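Local coordinates for protein yeast glycogen phosphorylase (Saccharomyces cerevisiae, PDB 1YGP) that belongs to the carbohydrate phosphorylase family of the GT-B clan and carries a bound pyridoxal-5'-phosphate in its large two-domain chain, at residues L387-A392 with N435-E440; A474-H479 with K502-S507; Y624-M629 with N679-I684. All blocks are in the same frame, centred on the assembly; numbering follows the deposited sequence.

Interaction 1: residues L387-A392 with N435-E440; sequences LDWHEA and NWFFLE. Unlike the reference sequence in segment 435-440: Glu440 (reference Gln).
Phe437 reaches across to Trp389 and His390, and the three rings account for the contact. Two edge-to-face pairs connect the segments, each with a different flat group supplying the face. In the first, Phe437 turns its edge to one face of Trp389: the centroid of the six-membered ring lies 5.0 Å from that of Phe437, with the planes at 60°. The closest atoms are Trp389 CZ3 and Phe437 CD2, 3.6 Å apart, and Phe437 CE2 sits above the indole toward its rim. In the second pair Phe437 is the face and His390 the edge, at 64° between planes; His390 CE1 comes within 3.8 Å of Phe437 CZ, and NE2 stands above the middle of the phenyl ring. Trp389 CE3 in turn lies over the centre of the His390 ring, which closes the trio. With CG of Phe437 opposite its carbonyl carbon (chi1 -62°), the phenyl ring projects from its helix toward the other two.

No hydrogen bond crosses between the segments; each has side-chain bonds of its own. Asp388 is the N-cap of the helix that starts at Trp389, its OD2 taking a weak bond from His390 N at 3.2 Å. On the other helix Trp436 NE1 gives a weak bond to Glu440 OE2, 3.1 Å long.

Further packing surrounds the rings: Leu246 from a loop touches both Trp389 and Phe437, while Asp433 and Ile434, one turn back on helix 425-445, also meet the indole. The result is a small, partly buried aromatic cluster, tying the first turn of helix 389-399 to helix 425-445. Helix 389-399 leads directly into strand 400-404, one of the parallel strands in the mixed sheet of this GT-B protein.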
loop_
_atom_site.group_PDB
_atom_site.type_symbol
_atom_site.label_atom_id
_atom_site.label_comp_id
_atom_site.label_asym_id
_atom_site.label_seq_id
_atom_site.Cartn_x
_atom_site.Cartn_y
_atom_site.Cartn_z
ATOM N N LEU A 387 -8.402 39.977 -5.575
ATOM C CA LEU A 387 -7.741 41.167 -5.071
ATOM C C LEU A 387 -7.209 41.943 -6.265
ATOM O O LEU A 387 -7.269 41.509 -7.420
ATOM C CB LEU A 387 -6.576 40.849 -4.151
ATOM C CG LEU A 387 -6.800 40.144 -2.809
ATOM C CD1 LEU A 387 -5.725 40.635 -1.866
ATOM C CD2 LEU A 387 -8.107 40.517 -2.142
ATOM N N ASP A 388 -6.764 43.168 -6.029
ATOM C CA ASP A 388 -6.156 43.943 -7.082
ATOM C C ASP A 388 -4.816 43.281 -7.365
ATOM O O ASP A 388 -4.128 42.840 -6.435
ATOM C CB ASP A 388 -5.951 45.379 -6.601
ATOM C CG ASP A 388 -5.212 46.291 -7.577
ATOM O OD1 ASP A 388 -5.643 46.387 -8.731
ATOM O OD2 ASP A 388 -4.207 46.892 -7.178
ATOM N N TRP A 389 -4.391 43.285 -8.626
ATOM C CA TRP A 389 -3.114 42.702 -8.996
ATOM C C TRP A 389 -2.018 43.302 -8.145
ATOM O O TRP A 389 -1.183 42.598 -7.584
ATOM C CB TRP A 389 -2.790 42.965 -10.452
ATOM C CG TRP A 389 -1.771 42.002 -11.035
ATOM C CD1 TRP A 389 -2.184 40.937 -11.795
ATOM C CD2 TRP A 389 -0.403 42.074 -10.927
ATOM N NE1 TRP A 389 -1.089 40.332 -12.184
ATOM C CE2 TRP A 389 -0.008 40.968 -11.693
ATOM C CE3 TRP A 389 0.552 42.883 -10.310
ATOM C CZ2 TRP A 389 1.343 40.666 -11.843
ATOM C CZ3 TRP A 389 1.901 42.583 -10.456
ATOM C CH2 TRP A 389 2.291 41.482 -11.218
ATOM N N HIS A 390 -2.038 44.607 -7.949
ATOM C CA HIS A 390 -0.971 45.180 -7.168
ATOM C C HIS A 390 -1.092 44.943 -5.676
ATOM O O HIS A 390 -0.060 44.822 -5.017
ATOM C CB HIS A 390 -0.898 46.652 -7.518
ATOM C CG HIS A 390 -0.189 46.775 -8.863
ATOM N ND1 HIS A 390 -0.706 46.981 -10.077
ATOM C CD2 HIS A 390 1.171 46.620 -9.011
ATOM C CE1 HIS A 390 0.273 46.948 -10.950
ATOM N NE2 HIS A 390 1.392 46.731 -10.295
ATOM N N GLU A 391 -2.285 44.753 -5.116
ATOM C CA GLU A 391 -2.380 44.550 -3.680
ATOM C C GLU A 391 -1.922 43.128 -3.351
ATOM O O GLU A 391 -1.181 42.892 -2.398
ATOM C CB GLU A 391 -3.799 44.778 -3.285
ATOM C CG GLU A 391 -4.077 44.819 -1.790
ATOM C CD GLU A 391 -5.567 44.650 -1.463
ATOM O OE1 GLU A 391 -6.418 45.215 -2.166
ATOM O OE2 GLU A 391 -5.880 43.932 -0.508
ATOM N N ALA A 392 -2.323 42.178 -4.204
ATOM C CA ALA A 392 -1.968 40.772 -4.117
ATOM C C ALA A 392 -0.457 40.589 -4.187
ATOM O O ALA A 392 0.170 39.974 -3.306
ATOM C CB ALA A 392 -2.612 40.026 -5.271
ATOM N N ASN A 435 7.192 40.151 -14.614
ATOM C CA ASN A 435 8.425 40.603 -15.250
ATOM C C ASN A 435 8.283 41.998 -15.824
ATOM O O ASN A 435 9.231 42.783 -15.762
ATOM C CB ASN A 435 8.840 39.676 -16.393
ATOM C CG ASN A 435 10.219 40.021 -16.942
ATOM O OD1 ASN A 435 11.219 39.942 -16.249
ATOM N ND2 ASN A 435 10.436 40.366 -18.192
ATOM N N TRP A 436 7.094 42.324 -16.345
ATOM C CA TRP A 436 6.849 43.605 -16.985
ATOM C C TRP A 436 7.002 44.729 -15.994
ATOM O O TRP A 436 7.824 45.627 -16.195
ATOM C CB TRP A 436 5.438 43.690 -17.581
ATOM C CG TRP A 436 5.217 45.001 -18.314
ATOM C CD1 TRP A 436 4.449 45.972 -17.732
ATOM C CD2 TRP A 436 5.735 45.366 -19.541
ATOM N NE1 TRP A 436 4.480 46.967 -18.586
ATOM C CE2 TRP A 436 5.218 46.665 -19.669
ATOM C CE3 TRP A 436 6.534 44.841 -20.560
ATOM C CZ2 TRP A 436 5.486 47.443 -20.803
ATOM C CZ3 TRP A 436 6.807 45.614 -21.696
ATOM C CH2 TRP A 436 6.285 46.904 -21.817
ATOM N N PHE A 437 6.229 44.689 -14.923
ATOM C CA PHE A 437 6.339 45.744 -13.955
ATOM C C PHE A 437 7.748 45.796 -13.352
ATOM O O PHE A 437 8.276 46.893 -13.158
ATOM C CB PHE A 437 5.285 45.517 -12.900
ATOM C CG PHE A 437 3.869 45.564 -13.455
ATOM C CD1 PHE A 437 3.402 46.691 -14.128
ATOM C CD2 PHE A 437 3.019 44.472 -13.274
ATOM C CE1 PHE A 437 2.093 46.712 -14.610
ATOM C CE2 PHE A 437 1.713 44.508 -13.761
ATOM C CZ PHE A 437 1.250 45.626 -14.428
ATOM N N PHE A 438 8.433 44.668 -13.101
ATOM C CA PHE A 438 9.784 44.661 -12.532
ATOM C C PHE A 438 10.712 45.415 -13.472
ATOM O O PHE A 438 11.426 46.315 -13.040
ATOM C CB PHE A 438 10.278 43.211 -12.348
ATOM C CG PHE A 438 11.757 43.080 -12.038
ATOM C CD1 PHE A 438 12.296 43.572 -10.846
ATOM C CD2 PHE A 438 12.598 42.466 -12.966
ATOM C CE1 PHE A 438 13.670 43.453 -10.590
ATOM C CE2 PHE A 438 13.975 42.348 -12.710
ATOM C CZ PHE A 438 14.513 42.843 -11.522
ATOM N N LEU A 439 10.668 45.113 -14.764
ATOM C CA LEU A 439 11.515 45.772 -15.724
ATOM C C LEU A 439 11.175 47.261 -15.877
ATOM O O LEU A 439 12.057 48.088 -16.150
ATOM C CB LEU A 439 11.371 44.964 -16.990
ATOM C CG LEU A 439 12.646 44.316 -17.476
ATOM C CD1 LEU A 439 13.472 43.688 -16.369
ATOM C CD2 LEU A 439 12.238 43.240 -18.413
ATOM N N GLU A 440 9.926 47.670 -15.639
ATOM C CA GLU A 440 9.590 49.085 -15.593
ATOM C C GLU A 440 10.327 49.667 -14.407
ATOM O O GLU A 440 11.137 50.579 -14.574
ATOM C CB GLU A 440 8.121 49.347 -15.370
ATOM C CG GLU A 440 7.295 49.326 -16.631
ATOM C CD GLU A 440 5.842 49.758 -16.426
ATOM O OE1 GLU A 440 5.435 50.085 -15.301
ATOM O OE2 GLU A 440 5.102 49.764 -17.414
#

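Interaction 2: residues A474-H479 with K502-S507; sequences AIVGSH and KFYGPS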
loop_
_atom_site.group_PDB
_atom_site.type_symbol
_atom_site.label_atom_id
_atom_site.label_comp_id
_atom_site.label_asym_id
_atom_site.label_seq_id
_atom_site.Cartn_x
_atom_site.Cartn_y
_atom_site.Cartn_z
ATOM N N ALA A 474 12.319 34.041 -8.335
ATOM C CA ALA A 474 12.354 33.851 -6.903
ATOM C C ALA A 474 12.932 35.092 -6.236
ATOM O O ALA A 474 12.362 35.485 -5.218
ATOM C CB ALA A 474 13.208 32.658 -6.549
ATOM N N ILE A 475 13.982 35.778 -6.752
ATOM C CA ILE A 475 14.496 37.011 -6.132
ATOM C C ILE A 475 13.402 38.073 -6.159
ATOM O O ILE A 475 13.082 38.670 -5.133
ATOM C CB ILE A 475 15.682 37.685 -6.848
ATOM C CG1 ILE A 475 16.785 36.773 -7.332
ATOM C CG2 ILE A 475 16.253 38.617 -5.813
ATOM C CD1 ILE A 475 17.539 35.931 -6.315
ATOM N N VAL A 476 12.809 38.300 -7.332
ATOM C CA VAL A 476 11.738 39.273 -7.492
ATOM C C VAL A 476 10.507 38.966 -6.635
ATOM O O VAL A 476 9.841 39.920 -6.229
ATOM C CB VAL A 476 11.366 39.345 -8.996
ATOM C CG1 VAL A 476 10.173 40.218 -9.253
ATOM C CG2 VAL A 476 12.512 39.986 -9.741
ATOM N N GLY A 477 10.165 37.712 -6.321
ATOM C CA GLY A 477 8.998 37.434 -5.488
ATOM C C GLY A 477 9.255 37.332 -3.981
ATOM O O GLY A 477 8.304 37.249 -3.203
ATOM N N SER A 478 10.501 37.315 -3.515
ATOM C CA SER A 478 10.801 37.124 -2.105
ATOM C C SER A 478 11.156 38.419 -1.393
ATOM O O SER A 478 11.611 39.376 -2.021
ATOM C CB SER A 478 11.975 36.199 -1.961
ATOM O OG SER A 478 11.748 34.969 -2.614
ATOM N N HIS A 479 10.993 38.515 -0.080
ATOM C CA HIS A 479 11.505 39.681 0.594
ATOM C C HIS A 479 12.904 39.438 1.136
ATOM O O HIS A 479 13.451 40.330 1.788
ATOM C CB HIS A 479 10.611 40.085 1.740
ATOM C CG HIS A 479 10.683 39.212 2.975
ATOM N ND1 HIS A 479 9.901 38.183 3.243
ATOM C CD2 HIS A 479 11.543 39.383 4.035
ATOM C CE1 HIS A 479 10.237 37.718 4.423
ATOM N NE2 HIS A 479 11.225 38.445 4.888
ATOM N N LYS A 502 22.166 45.552 -7.159
ATOM C CA LYS A 502 22.140 46.950 -7.564
ATOM C C LYS A 502 20.744 47.515 -7.429
ATOM O O LYS A 502 20.551 48.543 -6.800
ATOM C CB LYS A 502 22.557 47.139 -9.020
ATOM N N PHE A 503 19.754 46.811 -7.957
ATOM C CA PHE A 503 18.382 47.271 -7.914
ATOM C C PHE A 503 17.697 47.176 -6.548
ATOM O O PHE A 503 16.866 48.032 -6.236
ATOM C CB PHE A 503 17.612 46.477 -8.975
ATOM C CG PHE A 503 16.135 46.810 -9.013
ATOM C CD1 PHE A 503 15.712 48.039 -9.508
ATOM C CD2 PHE A 503 15.216 45.891 -8.510
ATOM C CE1 PHE A 503 14.353 48.345 -9.492
ATOM C CE2 PHE A 503 13.860 46.212 -8.500
ATOM C CZ PHE A 503 13.424 47.437 -8.989
ATOM N N TYR A 504 17.960 46.139 -5.749
ATOM C CA TYR A 504 17.276 45.971 -4.471
ATOM C C TYR A 504 18.026 46.489 -3.265
ATOM O O TYR A 504 17.437 46.867 -2.252
ATOM C CB TYR A 504 16.969 44.499 -4.209
ATOM C CG TYR A 504 15.817 43.992 -5.043
ATOM C CD1 TYR A 504 14.536 44.451 -4.779
ATOM C CD2 TYR A 504 16.043 43.095 -6.075
ATOM C CE1 TYR A 504 13.467 44.021 -5.548
ATOM C CE2 TYR A 504 14.978 42.660 -6.860
ATOM C CZ TYR A 504 13.690 43.130 -6.587
ATOM O OH TYR A 504 12.623 42.725 -7.376
ATOM N N GLY A 505 19.344 46.476 -3.365
ATOM C CA GLY A 505 20.194 46.862 -2.266
ATOM C C GLY A 505 20.632 45.658 -1.440
ATOM O O GLY A 505 19.841 44.765 -1.131
ATOM N N PRO A 506 21.888 45.630 -0.986
ATOM C CA PRO A 506 22.495 44.574 -0.187
ATOM C C PRO A 506 21.680 43.990 0.945
ATOM O O PRO A 506 21.824 42.831 1.301
ATOM C CB PRO A 506 23.762 45.192 0.312
ATOM C CG PRO A 506 23.397 46.657 0.390
ATOM C CD PRO A 506 22.765 46.788 -0.978
ATOM N N SER A 507 20.820 44.802 1.520
ATOM C CA SER A 507 19.944 44.449 2.629
ATOM C C SER A 507 19.119 43.179 2.413
ATOM O O SER A 507 18.966 42.339 3.301
ATOM C CB SER A 507 19.034 45.667 2.868
ATOM O OG SER A 507 19.141 46.635 1.799
#
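Tyr504 meets Val476 and Ile475 from the last turn of its own helix, and it contributes more buried surface than either of them. Its phenol leads with the oxygen: OH lies 3.6 Å from Val476 CA and equally 3.6 Å from Val476 CG2, so the hydroxyl rests against one branch of the valine and the backbone beside it. The two side chains cross at about a right angle. A chi1 of -75° leaves CG of the tyrosine beside the backbone N and sends the ring out toward helix 470-477.

Val476 is buried, and Phe438 and Phe500 also pack on it. Ile475 makes the lighter touch: its CG2 is 4.4 Å from Tyr504 CE2, while the end of the side chain leads away; Phe497, Phe500 and Tyr402 also touch it. The ring of Tyr504 is itself covered on one face by its neighbour Phe503, whose CD2 sits 3.5 Å above the plane over the ring centre. Lys508 makes a cation-pi contact with Tyr504 and bonds through NZ to Ser478 O, adding a polar tie between the same two regions.

Both helices end here, leading into 478-483 and 509-511, neighbouring parallel strands at one edge of the mixed sheet of the GT-B fold. Ser478 OG gives a 2.7 Å bond back to Ala474 O, and Gly505, with positive phi, takes the chain out of helix 498-504.

Between the two segments there is no hydrogen bond, even at the tyrosine hydroxyl, whose neighbours in segment 474-479 are carbons. The contact therefore depends on shape and dispersion, and gives little directional hold of its own.

Interaction 3: residues Y624-M629 with N679-I684; sequences YRYLAM and NNDESI
Tyr626 presents the edge of its ring to the loop 679-684: Ile684 CD1 lies in the ring plane, 3.6 Å from Tyr626 CE1, and Asp681 OD2 also approaches at the edge, near that plane. From this loop nothing lies over either face; Ile677 and Val678 of helix 662-678 also pack against the tyrosine. The other flat group, the Asp681 carboxylate, stands nearly upright to the phenol, the planes 86° apart. The setting is a Rossmann-like domain with a six-stranded parallel sheet, in which helix 615-634 lies on the crossover from strand 601-606 to strand 649-654. Helix 662-678 and the loop that follows it belong to the next crossover, which ends in 688-693, one of the two edge strands of the sheet.

The polar part of the contact is one weak hydrogen bond from Tyr626 OH to Asp681 OD2, 3.0 Å long. Both side chains run out trans from the backbone N, and they meet between helix and loop. Lys630, a turn along the helix from Tyr626, forms a salt bridge to the same OD2 and a weak hydrogen bond to the phenol oxygen. That positive charge would be expected to favour the ionised carboxylate.

Beside this pair Ile684 does the apolar work with two branches. CD1 serves the tyrosine edge, and CG2 lies 4.2 Å from Met629 SD, the methionine crossing it at about a right angle. Leu633 and Val678 also touch the isoleucine. The second carboxylate oxygen is held within the loop: Ser683 OG donates to Asp681 OD1 at 2.7 Å, arriving on the syn side and 31° out of the carboxylate plane.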
loop_
_atom_site.group_PDB
_atom_site.type_symbol
_atom_site.label_atom_id
_atom_site.label_comp_id
_atom_site.label_asym_id
_atom_site.label_seq_id
_atom_site.Cartn_x
_atom_site.Cartn_y
_atom_site.Cartn_z
ATOM N N TYR A 624 48.904 5.587 -6.032
ATOM C CA TYR A 624 50.267 6.079 -5.844
ATOM C C TYR A 624 50.916 5.429 -4.628
ATOM O O TYR A 624 51.982 4.826 -4.770
ATOM C CB TYR A 624 50.311 7.614 -5.653
ATOM C CG TYR A 624 51.702 8.097 -5.221
ATOM C CD1 TYR A 624 52.734 8.216 -6.159
ATOM C CD2 TYR A 624 51.965 8.315 -3.858
ATOM C CE1 TYR A 624 54.021 8.535 -5.727
ATOM C CE2 TYR A 624 53.247 8.628 -3.424
ATOM C CZ TYR A 624 54.268 8.736 -4.364
ATOM O OH TYR A 624 55.540 9.058 -3.927
ATOM N N ARG A 625 50.320 5.540 -3.446
ATOM C CA ARG A 625 50.884 4.952 -2.255
ATOM C C ARG A 625 51.118 3.472 -2.513
ATOM O O ARG A 625 52.260 3.050 -2.359
ATOM C CB ARG A 625 49.924 5.152 -1.090
ATOM C CG ARG A 625 50.391 4.484 0.202
ATOM C CD ARG A 625 49.295 4.489 1.243
ATOM N NE ARG A 625 49.515 5.479 2.283
ATOM C CZ ARG A 625 49.644 5.079 3.554
ATOM N NH1 ARG A 625 49.589 3.774 3.886
ATOM N NH2 ARG A 625 49.771 5.990 4.516
ATOM N N TYR A 626 50.144 2.699 -2.998
ATOM C CA TYR A 626 50.306 1.270 -3.263
ATOM C C TYR A 626 51.511 0.964 -4.169
ATOM O O TYR A 626 52.334 0.084 -3.883
ATOM C CB TYR A 626 49.039 0.727 -3.915
ATOM C CG TYR A 626 49.110 -0.748 -4.253
ATOM C CD1 TYR A 626 49.211 -1.691 -3.224
ATOM C CD2 TYR A 626 49.035 -1.161 -5.586
ATOM C CE1 TYR A 626 49.224 -3.056 -3.530
ATOM C CE2 TYR A 626 49.046 -2.524 -5.898
ATOM C CZ TYR A 626 49.138 -3.463 -4.867
ATOM O OH TYR A 626 49.111 -4.816 -5.163
ATOM N N LEU A 627 51.638 1.709 -5.262
ATOM C CA LEU A 627 52.754 1.555 -6.176
ATOM C C LEU A 627 54.087 1.841 -5.492
ATOM O O LEU A 627 55.072 1.123 -5.694
ATOM C CB LEU A 627 52.528 2.488 -7.358
ATOM C CG LEU A 627 52.300 1.858 -8.721
ATOM C CD1 LEU A 627 51.593 0.501 -8.645
ATOM C CD2 LEU A 627 51.518 2.879 -9.514
ATOM N N ALA A 628 54.113 2.842 -4.630
ATOM C CA ALA A 628 55.297 3.169 -3.878
ATOM C C ALA A 628 55.640 2.051 -2.884
ATOM O O ALA A 628 56.796 1.638 -2.772
ATOM C CB ALA A 628 55.044 4.469 -3.146
ATOM N N MET A 629 54.651 1.470 -2.206
ATOM C CA MET A 629 54.855 0.409 -1.228
ATOM C C MET A 629 55.460 -0.821 -1.867
ATOM O O MET A 629 56.469 -1.365 -1.425
ATOM C CB MET A 629 53.569 -0.061 -0.606
ATOM C CG MET A 629 52.686 0.955 0.052
ATOM S SD MET A 629 51.304 0.019 0.738
ATOM C CE MET A 629 51.734 0.252 2.438
ATOM N N ASN A 679 43.452 -5.223 -1.551
ATOM C CA ASN A 679 42.971 -6.000 -0.420
ATOM C C ASN A 679 43.439 -7.433 -0.440
ATOM O O ASN A 679 43.557 -8.110 0.590
ATOM C CB ASN A 679 41.454 -6.043 -0.363
ATOM C CG ASN A 679 40.767 -4.749 0.038
ATOM O OD1 ASN A 679 41.316 -3.852 0.676
ATOM N ND2 ASN A 679 39.511 -4.593 -0.340
ATOM N N ASN A 680 43.747 -7.920 -1.633
ATOM C CA ASN A 680 44.097 -9.318 -1.734
ATOM C C ASN A 680 45.564 -9.512 -2.023
ATOM O O ASN A 680 46.005 -10.623 -2.339
ATOM C CB ASN A 680 43.231 -9.953 -2.813
ATOM C CG ASN A 680 41.760 -9.798 -2.456
ATOM O OD1 ASN A 680 41.312 -10.121 -1.355
ATOM N ND2 ASN A 680 40.934 -9.245 -3.328
ATOM N N ASP A 681 46.374 -8.465 -1.874
ATOM C CA ASP A 681 47.792 -8.602 -2.117
ATOM C C ASP A 681 48.619 -8.832 -0.859
ATOM O O ASP A 681 49.098 -7.925 -0.173
ATOM C CB ASP A 681 48.291 -7.375 -2.845
ATOM C CG ASP A 681 49.785 -7.409 -3.078
ATOM O OD1 ASP A 681 50.314 -8.468 -3.414
ATOM O OD2 ASP A 681 50.405 -6.369 -2.886
ATOM N N GLU A 682 48.888 -10.108 -0.639
ATOM C CA GLU A 682 49.629 -10.587 0.514
ATOM C C GLU A 682 50.892 -9.843 0.896
ATOM O O GLU A 682 51.130 -9.615 2.078
ATOM C CB GLU A 682 50.015 -12.031 0.297
ATOM N N SER A 683 51.654 -9.401 -0.103
ATOM C CA SER A 683 52.937 -8.733 0.080
ATOM C C SER A 683 52.925 -7.520 0.996
ATOM O O SER A 683 53.854 -7.311 1.780
ATOM C CB SER A 683 53.472 -8.297 -1.271
ATOM O OG SER A 683 52.791 -8.930 -2.350
ATOM N N ILE A 684 51.868 -6.707 0.934
ATOM C CA ILE A 684 51.843 -5.507 1.748
ATOM C C ILE A 684 51.190 -5.784 3.094
ATOM O O ILE A 684 50.793 -4.853 3.799
ATOM C CB ILE A 684 51.101 -4.342 1.004
ATOM C CG1 ILE A 684 49.692 -4.707 0.560
ATOM C CG2 ILE A 684 51.946 -3.975 -0.193
ATOM C CD1 ILE A 684 48.903 -3.497 0.050
#

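Overall arrangement
Interactions 1 and 2 are neighbours, with centres 15 Å apart, and are linked by helix 425-445, which carries Phe437 of the first and, through Phe438 on another side, packs against Val476, Phe503 and Tyr504 of the second. Both belong to the domain of the mixed sheet. Interaction 3 lies across the molecule in the domain of the parallel sheet, its centre 67 Å from interaction 1 and 56 Å from interaction 2. Interaction 1 is partly exposed and purely aromatic; interaction 2 is buried and built on van der Waals contact. Interaction 3, also buried, alone has a hydrogen bond, a weak one, between its segments, beside the salt bridge from Lys630.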